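Local coordinates for prokaryotic transcription elongation factor GreA/GreB (Nitrosomonas europaea, PDB 2PN0), which acts as a transcription elongation factor of the GreA/GreB type, with an Rnk-like N-terminus, and probably binds RNA polymerase, at the interface of chains A and B. Coordinates in Å, arbitrary orientation; residue numbers count along the deposited sequence, not the author numbering. Chains: chain A/B, Prokaryotic transcription elongation factor GreA/GreB.

The interface of chains A and B. Residues chain A 74, 76, 91, 112, 120; chain B 32, 96-97.
Two prolines of chain B press into an aromatic and aliphatic surface of chain A, and the patch is held by apolar packing, with no polar bond across it. B:Pro32 lies over one face of A:Phe74: its CG sits 3.6 Å from the ring centroid in a CH-pi contact, displaced toward the rim, so that CZ is the nearest ring atom at 3.4 Å from that CG. The side chains cross at about a right angle. In A:Phe74 CG takes the crowded place between the backbone N and the carbonyl carbon (chi1 63°), which carries the ring to the proline, and the second torsion, near a right angle, presents its face.

A:Trp112 adopts the same crowded first torsion (chi1 63°) and receives B:Pro96 on a face of the indole. Here the two side chains run alongside, pointing the same way, and CB of B:Pro96 stands 3.6 Å from the centroid of the five-membered ring, again as CH-pi, with CG carried on toward CE2 and CZ2. The six-membered end of the indole also touches the first proline, CZ2 lying 3.9 Å from CG of B:Pro32. Within chain A, A:Trp112 CH2 and A:Phe74 CE1 meet edge to edge, which probably helps fix both rings. Away from the indole, at the CD corner of B:Pro96, A:Ile91 extends its CG1 branch anti to the backbone N (chi1 -168°) and meets the proline tip to tip, CD1 to CD at 4.0 Å. A:Leu120 crosses B:Pro32 at about a right angle, its CD2 methyl 3.6 Å from the proline CG. An alanine in place of A:Phe74 would remove the ring, and B:Pro32 would probably pack more loosely and the edge of the indole be less well held.

In the fold, A:Ile91, A:Trp112 and A:Leu120 come from strands 90-92, 109-113 and 119-128, whereas A:Phe74 and both prolines lie in loops, B:Pro32 shortly before helix 34-42 and B:Pro96 just ahead of helix 98-101. Two-fold symmetry repeats the patch with the chains exchanged; both would help hold the pair together if it persists in solution, which the structure alone does not show.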
# COMPACT_ATOMS: atom_id res chain seq x y z
N PHE A 74 14.71 -5.25 -0.48
CA PHE A 74 13.77 -5.35 -1.58
C PHE A 74 13.62 -3.98 -2.24
O PHE A 74 14.10 -2.97 -1.71
CB PHE A 74 12.43 -5.90 -1.10
CG PHE A 74 11.72 -5.02 -0.11
CD1 PHE A 74 10.82 -4.06 -0.55
CD2 PHE A 74 11.90 -5.20 1.26
CE1 PHE A 74 10.14 -3.25 0.35
CE2 PHE A 74 11.22 -4.40 2.18
CZ PHE A 74 10.35 -3.41 1.71
N LEU A 76 11.00 -1.14 -4.51
CA LEU A 76 9.74 -0.71 -5.11
C LEU A 76 10.02 0.48 -6.03
O LEU A 76 10.72 1.43 -5.63
CB LEU A 76 8.72 -0.33 -4.04
CG LEU A 76 8.17 -1.39 -3.07
CD1 LEU A 76 7.43 -0.76 -1.90
CD2 LEU A 76 7.28 -2.43 -3.75
N ILE A 91 4.78 0.23 -7.45
CA ILE A 91 3.78 0.71 -6.53
C ILE A 91 3.24 2.03 -7.04
O ILE A 91 4.00 2.98 -7.28
CB ILE A 91 4.31 0.76 -5.05
CG1 ILE A 91 3.15 0.99 -4.07
CG2 ILE A 91 5.46 1.77 -4.87
CD1 ILE A 91 3.57 0.67 -2.61
N TRP A 112 5.02 -0.20 7.68
CA TRP A 112 3.66 -0.53 7.29
C TRP A 112 3.31 -1.87 7.89
O TRP A 112 4.19 -2.57 8.45
CB TRP A 112 3.45 -0.43 5.79
CG TRP A 112 4.25 -1.36 4.91
CD1 TRP A 112 4.00 -2.71 4.67
CD2 TRP A 112 5.42 -1.02 4.14
NE1 TRP A 112 4.96 -3.20 3.78
CE2 TRP A 112 5.81 -2.19 3.43
CE3 TRP A 112 6.15 0.17 3.94
CZ2 TRP A 112 6.94 -2.22 2.55
CZ3 TRP A 112 7.28 0.14 3.03
CH2 TRP A 112 7.63 -1.03 2.35
N LEU A 120 6.31 -3.79 9.73
CA LEU A 120 7.52 -3.94 8.96
C LEU A 120 8.13 -2.55 8.93
O LEU A 120 7.57 -1.63 8.33
CB LEU A 120 7.19 -4.38 7.54
CG LEU A 120 8.43 -4.49 6.65
CD1 LEU A 120 9.36 -5.61 7.19
CD2 LEU A 120 8.01 -4.77 5.25
N PRO B 32 8.25 -8.09 1.08
CA PRO B 32 8.59 -8.15 2.51
C PRO B 32 7.65 -9.00 3.40
O PRO B 32 8.12 -9.72 4.30
CB PRO B 32 8.58 -6.67 2.95
CG PRO B 32 7.96 -5.90 1.79
CD PRO B 32 8.19 -6.70 0.56
N PRO B 96 2.09 -3.72 -0.08
CA PRO B 96 2.07 -3.21 1.31
C PRO B 96 0.62 -2.81 1.64
O PRO B 96 -0.11 -2.31 0.76
CB PRO B 96 2.94 -1.95 1.21
CG PRO B 96 3.98 -2.35 0.09
CD PRO B 96 3.04 -2.96 -0.92
N VAL B 97 0.22 -3.13 2.86
CA VAL B 97 -1.15 -2.99 3.37
C VAL B 97 -2.04 -4.11 2.89
O VAL B 97 -2.61 -4.83 3.72
CB VAL B 97 -1.75 -1.57 3.16
CG1 VAL B 97 -3.23 -1.48 3.68
CG2 VAL B 97 -0.85 -0.53 3.83